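Local coordinates for protein contact-dependent inhibitor A (Escherichia coli NC101, PDB 5I4Q) that probably acts as the toxic C-terminal nuclease domain of a contact-dependent growth inhibition effector, cleaving tRNA in target bacteria unless neutralised by its cognate immunity protein, at residues Pro62-Tyr67 with Glu73-Pro78; Lys26-Lys31 with Val83-Pro88. All coordinates share one frame; numbering follows the deposited sequence.

Contact 1: residues Pro62-Tyr67 with Glu73-Pro78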
loop_
_atom_site.group_PDB
_atom_site.type_symbol
_atom_site.label_atom_id
_atom_site.label_comp_id
_atom_site.label_asym_id
_atom_site.label_seq_id
_atom_site.Cartn_x
_atom_site.Cartn_y
_atom_site.Cartn_z
ATOM N N PRO A 62 -4.946 41.540 -2.075
ATOM C CA PRO A 62 -4.761 42.766 -1.291
ATOM C C PRO A 62 -4.967 42.529 0.210
ATOM O O PRO A 62 -5.895 41.794 0.572
ATOM C CB PRO A 62 -5.831 43.718 -1.864
ATOM C CG PRO A 62 -6.145 43.151 -3.220
ATOM C CD PRO A 62 -6.074 41.664 -3.005
ATOM N N GLY A 63 -4.086 43.111 1.038
ATOM C CA GLY A 63 -4.111 42.936 2.487
ATOM C C GLY A 63 -3.409 41.663 3.006
ATOM O O GLY A 63 -3.185 41.507 4.221
ATOM N N TYR A 64 -3.046 40.756 2.101
ATOM C CA TYR A 64 -2.561 39.444 2.513
ATOM C C TYR A 64 -1.058 39.408 2.519
ATOM O O TYR A 64 -0.426 40.091 1.727
ATOM C CB TYR A 64 -3.127 38.305 1.618
ATOM C CG TYR A 64 -4.550 37.920 1.968
ATOM C CD1 TYR A 64 -5.640 38.536 1.362
ATOM C CD2 TYR A 64 -4.811 36.948 2.907
ATOM C CE1 TYR A 64 -6.950 38.184 1.693
ATOM C CE2 TYR A 64 -6.098 36.584 3.237
ATOM C CZ TYR A 64 -7.174 37.187 2.614
ATOM O OH TYR A 64 -8.439 36.816 2.985
ATOM N N LEU A 65 -0.522 38.569 3.413
ATOM C CA LEU A 65 0.915 38.282 3.468
ATOM C C LEU A 65 1.150 36.786 3.493
ATOM O O LEU A 65 0.307 36.013 3.928
ATOM C CB LEU A 65 1.538 38.885 4.732
ATOM C CG LEU A 65 1.270 40.360 4.951
ATOM C CD1 LEU A 65 1.378 40.722 6.424
ATOM C CD2 LEU A 65 2.244 41.139 4.091
ATOM N N ARG A 66 2.336 36.390 3.057
ATOM C CA ARG A 66 2.766 35.028 3.204
ATOM C C ARG A 66 3.606 34.838 4.465
ATOM O O ARG A 66 4.633 35.470 4.611
ATOM C CB ARG A 66 3.576 34.640 2.023
ATOM C CG ARG A 66 3.789 33.150 1.865
ATOM C CD ARG A 66 5.082 32.948 1.094
ATOM N NE ARG A 66 5.341 31.537 0.809
ATOM C CZ ARG A 66 6.303 30.793 1.365
ATOM N NH1 ARG A 66 7.145 31.295 2.278
ATOM N NH2 ARG A 66 6.411 29.514 1.012
ATOM N N TYR A 67 3.168 33.905 5.317
ATOM C CA TYR A 67 3.836 33.516 6.527
ATOM C C TYR A 67 4.341 32.077 6.387
ATOM O O TYR A 67 3.615 31.174 5.897
ATOM C CB TYR A 67 2.850 33.519 7.687
ATOM C CG TYR A 67 2.427 34.851 8.219
ATOM C CD1 TYR A 67 1.764 35.782 7.410
ATOM C CD2 TYR A 67 2.604 35.170 9.566
ATOM C CE1 TYR A 67 1.327 37.000 7.929
ATOM C CE2 TYR A 67 2.168 36.380 10.084
ATOM C CZ TYR A 67 1.537 37.293 9.257
ATOM O OH TYR A 67 1.123 38.489 9.764
ATOM N N GLU A 73 2.999 27.013 5.334
ATOM C CA GLU A 73 2.947 28.265 4.612
ATOM C C GLU A 73 1.515 28.652 4.661
ATOM O O GLU A 73 0.595 27.839 4.393
ATOM C CB GLU A 73 3.298 28.162 3.126
ATOM C CG GLU A 73 4.664 27.561 2.830
ATOM C CD GLU A 73 4.875 27.149 1.354
ATOM O OE1 GLU A 73 3.975 27.401 0.525
ATOM O OE2 GLU A 73 5.959 26.555 1.036
HETATM N N MSE A 74 1.323 29.931 4.913
HETATM C CA MSE A 74 0.006 30.466 5.088
HETATM C C MSE A 74 -0.088 31.826 4.426
HETATM O O MSE A 74 0.859 32.635 4.447
HETATM C CB MSE A 74 -0.162 30.592 6.584
HETATM C CG MSE A 74 -1.293 31.495 6.934
HETATM SE SE MSE A 74 -1.596 31.372 8.863
HETATM C CE MSE A 74 -0.522 32.884 9.556
ATOM N N ILE A 75 -1.261 32.091 3.880
ATOM C CA ILE A 75 -1.602 33.358 3.302
ATOM C C ILE A 75 -2.673 33.919 4.251
ATOM O O ILE A 75 -3.768 33.337 4.411
ATOM C CB ILE A 75 -2.154 33.163 1.884
ATOM C CG1 ILE A 75 -1.141 32.411 0.986
ATOM C CG2 ILE A 75 -2.612 34.482 1.250
ATOM C CD1 ILE A 75 0.190 33.103 0.759
ATOM N N TYR A 76 -2.354 35.061 4.849
ATOM C CA TYR A 76 -3.039 35.601 6.051
ATOM C C TYR A 76 -3.084 37.127 6.021
ATOM O O TYR A 76 -2.111 37.793 5.607
ATOM C CB TYR A 76 -2.276 35.192 7.293
ATOM C CG TYR A 76 -2.756 35.746 8.607
ATOM C CD1 TYR A 76 -3.896 35.267 9.192
ATOM C CD2 TYR A 76 -2.027 36.712 9.274
ATOM C CE1 TYR A 76 -4.315 35.727 10.411
ATOM C CE2 TYR A 76 -2.434 37.199 10.498
ATOM C CZ TYR A 76 -3.580 36.706 11.064
ATOM O OH TYR A 76 -3.990 37.157 12.283
ATOM N N ASN A 77 -4.252 37.642 6.391
ATOM C CA ASN A 77 -4.532 39.070 6.416
ATOM C C ASN A 77 -4.453 39.546 7.866
ATOM O O ASN A 77 -5.417 39.385 8.625
ATOM C CB ASN A 77 -5.901 39.347 5.862
ATOM C CG ASN A 77 -6.143 40.818 5.653
ATOM O OD1 ASN A 77 -5.795 41.634 6.482
ATOM N ND2 ASN A 77 -6.721 41.158 4.533
ATOM N N PRO A 78 -3.302 40.130 8.259
ATOM C CA PRO A 78 -3.151 40.588 9.660
ATOM C C PRO A 78 -4.214 41.634 10.137
ATOM O O PRO A 78 -4.473 41.717 11.313
ATOM C CB PRO A 78 -1.729 41.143 9.694
ATOM C CG PRO A 78 -1.465 41.549 8.285
ATOM C CD PRO A 78 -2.186 40.570 7.412
HETATM O O HOH W 1 -3.673 43.498 5.976
#
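Tyr67 and Tyr76 meet edge to face, the edge of the Tyr76 ring directed at the face of Tyr67 with the planes 86° apart and Tyr76 CD2 3.6 Å from Tyr67 CZ. Selenomethionine Met74 lies alongside Tyr67; its chain runs extended and then turns about its CG-SE bond (chi3 94°), which lays CE over a face of the ring, 3.8 Å from Tyr67 CG. Helix 40-48 covers this side through Val47 and Leu48. Farther along the same face, Leu65 CD1 packs on Pro78 CG at 3.5 Å.

Beside Ile75, the ring of Tyr64 carries Asn77 CB over one face in a CH-pi contact, and Ile75 CG2 touches Tyr64 CD2 at 3.7 Å. Ile75 CD1 also rests against the aliphatic part of Arg66.

Four backbone bonds join the strands, among them Tyr67 N to Met74 O, 2.8 Å and nearly straight at 172°. At one end a water bridges Gly63 O and Asn77 OD1, the latter also accepting from Thr80 N. At the other, Arg66 approaches Glu73 in a salt bridge whose exact geometry is doubtful; Glu68 holds the guanidinium too, and Tyr81 of the immunity protein chain bonds to Glu73 OE1. Alternating hydrogen-bonded and non-hydrogen-bonded pairs, with side chains divided between two faces, identify an antiparallel beta hairpin at the middle of a four-stranded sheet.

Contact 2: residues Lys26-Lys31 with Val83-Pro88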
loop_
_atom_site.group_PDB
_atom_site.type_symbol
_atom_site.label_atom_id
_atom_site.label_comp_id
_atom_site.label_asym_id
_atom_site.label_seq_id
_atom_site.Cartn_x
_atom_site.Cartn_y
_atom_site.Cartn_z
ATOM N N LYS A 26 -16.290 29.755 5.400
ATOM C CA LYS A 26 -17.058 28.562 5.629
ATOM C C LYS A 26 -16.522 27.403 4.817
ATOM O O LYS A 26 -16.309 26.321 5.340
ATOM C CB LYS A 26 -18.541 28.793 5.260
ATOM C CG LYS A 26 -19.496 27.662 5.658
ATOM C CD LYS A 26 -20.839 27.729 4.920
ATOM C CE LYS A 26 -21.730 26.523 5.222
ATOM N NZ LYS A 26 -21.357 25.319 4.426
ATOM N N SER A 27 -16.363 27.593 3.524
ATOM C CA SER A 27 -16.082 26.436 2.689
ATOM C C SER A 27 -14.629 26.032 2.884
ATOM O O SER A 27 -14.344 24.848 2.928
ATOM C CB SER A 27 -16.399 26.702 1.211
ATOM O OG SER A 27 -15.571 27.752 0.747
ATOM N N TYR A 28 -13.719 26.994 3.045
ATOM C CA TYR A 28 -12.319 26.606 3.172
ATOM C C TYR A 28 -12.127 25.819 4.477
ATOM O O TYR A 28 -11.519 24.747 4.482
ATOM C CB TYR A 28 -11.364 27.794 3.060
ATOM C CG TYR A 28 -9.928 27.393 2.944
ATOM C CD1 TYR A 28 -9.518 26.448 1.993
ATOM C CD2 TYR A 28 -8.971 27.969 3.734
ATOM C CE1 TYR A 28 -8.187 26.052 1.877
ATOM C CE2 TYR A 28 -7.637 27.581 3.653
ATOM C CZ TYR A 28 -7.236 26.636 2.725
ATOM O OH TYR A 28 -5.906 26.274 2.665
ATOM N N TYR A 29 -12.767 26.295 5.542
ATOM C CA TYR A 29 -12.717 25.615 6.820
ATOM C C TYR A 29 -13.165 24.160 6.701
ATOM O O TYR A 29 -12.484 23.245 7.168
ATOM C CB TYR A 29 -13.578 26.348 7.848
ATOM C CG TYR A 29 -13.523 25.740 9.231
ATOM C CD1 TYR A 29 -12.461 25.972 10.063
ATOM C CD2 TYR A 29 -14.554 24.948 9.701
ATOM C CE1 TYR A 29 -12.408 25.430 11.340
ATOM C CE2 TYR A 29 -14.520 24.407 11.001
ATOM C CZ TYR A 29 -13.460 24.663 11.824
ATOM O OH TYR A 29 -13.419 24.111 13.118
ATOM N N GLU A 30 -14.279 23.950 6.045
ATOM C CA GLU A 30 -14.835 22.600 5.964
ATOM C C GLU A 30 -13.993 21.710 5.075
ATOM O O GLU A 30 -13.866 20.489 5.324
ATOM C CB GLU A 30 -16.303 22.687 5.500
ATOM C CG GLU A 30 -17.108 23.391 6.583
ATOM C CD GLU A 30 -18.556 23.738 6.214
ATOM O OE1 GLU A 30 -18.958 23.473 5.077
ATOM O OE2 GLU A 30 -19.282 24.293 7.087
ATOM N N LYS A 31 -13.400 22.330 4.054
ATOM C CA LYS A 31 -12.593 21.606 3.087
ATOM C C LYS A 31 -11.362 21.019 3.769
ATOM O O LYS A 31 -10.998 19.917 3.520
ATOM C CB LYS A 31 -12.142 22.549 1.988
ATOM C CG LYS A 31 -11.472 21.859 0.804
ATOM C CD LYS A 31 -10.787 22.891 -0.111
ATOM C CE LYS A 31 -9.976 22.174 -1.174
ATOM N NZ LYS A 31 -9.570 22.994 -2.343
ATOM N N VAL A 83 -7.304 33.740 7.505
ATOM C CA VAL A 83 -6.414 32.759 6.863
ATOM C C VAL A 83 -6.979 32.390 5.515
ATOM O O VAL A 83 -7.979 31.676 5.455
ATOM C CB VAL A 83 -6.354 31.470 7.712
ATOM C CG1 VAL A 83 -5.465 30.447 7.053
ATOM C CG2 VAL A 83 -5.852 31.799 9.094
ATOM N N GLY A 84 -6.376 32.865 4.430
ATOM C CA GLY A 84 -6.944 32.596 3.087
ATOM C C GLY A 84 -6.503 31.252 2.502
ATOM O O GLY A 84 -7.196 30.657 1.663
ATOM N N HIS A 85 -5.323 30.808 2.935
ATOM C CA HIS A 85 -4.751 29.558 2.507
ATOM C C HIS A 85 -3.628 29.105 3.449
ATOM O O HIS A 85 -2.803 29.904 3.859
ATOM C CB HIS A 85 -4.208 29.695 1.109
ATOM C CG HIS A 85 -3.639 28.425 0.567
ATOM N ND1 HIS A 85 -2.287 28.228 0.393
ATOM C CD2 HIS A 85 -4.251 27.293 0.139
ATOM C CE1 HIS A 85 -2.088 27.019 -0.099
ATOM N NE2 HIS A 85 -3.266 26.435 -0.263
ATOM N N ILE A 86 -3.602 27.810 3.748
ATOM C CA ILE A 86 -2.594 27.212 4.574
ATOM C C ILE A 86 -2.356 25.758 4.073
ATOM O O ILE A 86 -3.295 25.055 3.776
ATOM C CB ILE A 86 -3.021 27.245 6.049
ATOM C CG1 ILE A 86 -1.935 26.689 6.955
ATOM C CG2 ILE A 86 -4.314 26.513 6.251
ATOM C CD1 ILE A 86 -1.990 27.242 8.378
ATOM N N GLN A 87 -1.087 25.367 3.941
ATOM C CA GLN A 87 -0.678 24.015 3.535
ATOM C C GLN A 87 0.753 23.733 4.020
ATOM O O GLN A 87 1.488 24.695 4.354
ATOM C CB GLN A 87 -0.750 23.860 2.025
ATOM C CG GLN A 87 0.371 24.504 1.249
ATOM C CD GLN A 87 0.407 24.056 -0.231
ATOM O OE1 GLN A 87 0.242 22.871 -0.575
ATOM N NE2 GLN A 87 0.681 24.980 -1.074
ATOM N N PRO A 88 1.161 22.439 4.052
ATOM C CA PRO A 88 2.562 22.125 4.425
ATOM C C PRO A 88 3.549 22.679 3.414
ATOM O O PRO A 88 3.182 22.910 2.274
ATOM C CB PRO A 88 2.570 20.576 4.490
ATOM C CG PRO A 88 1.130 20.220 4.778
ATOM C CD PRO A 88 0.377 21.203 3.918
#
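A classic beta bulge in strand 82-88, where Gly84 and His85 both face Ile75 of the neighbouring strand, receives the side chain of Tyr28 from helix 26-34. Tyr28 supplies the whole helix side of the contact. With CG anti to the backbone N (chi1 -170°), its ring extends from the helix towards the strand and ends in a hydroxyl that accepts the backbone N-H of Ile86. The bond from Ile86 N to Tyr28 OH measures 3.0 Å and is almost straight, at 172°, with the donor near the plane of the ring at its edge.

The rest of the ring lies against the bulge itself. Gly84 O stands over one face, 3.7 Å from Tyr28 CE2, and the same CE2 is 3.7 Å from His85 CA. The phenol meets mostly backbone. The helix and strand segments run at 20° to each other, and their axes come no closer than 9.7 Å, a separation the tyrosine side chain spans. In the fold this links the helix that follows strand 22-25 of the three-stranded sheet to the strand at one edge of the four-stranded sheet within this chain.

Side chains of the strand add smaller contacts around the hydroxyl. His85 CD2 comes within 3.2 Å of Tyr28 OH, while its NE2 bonds to Asp84 of the immunity protein chain. Ile86 CG2 touches the hydroxyl at 3.9 Å, and the isoleucine also packs on Gln43 and Val47 of helix 40-48.

How the contacts relate
Both contacts reach the four-stranded sheet, contact 1 through two of its adjacent strands and contact 2 through the next strand along, where Ile75 pairs with the bulge at Gly84 and His85. In sequence, the hairpin of contact 1 falls between the segments that contact 2 joins. Contact 1 is the broader and only partly buried: its aromatic centre is covered by a helix, but one end runs into exposed loop residues and the other carries a charged pair. Contact 2 is small and buried, resting on one tyrosine whose hydroxyl meets the strand backbone. Regular strand pairing unites neighbours in the first; in the second a single side chain joins sequence-distant elements. Both touch the immunity protein.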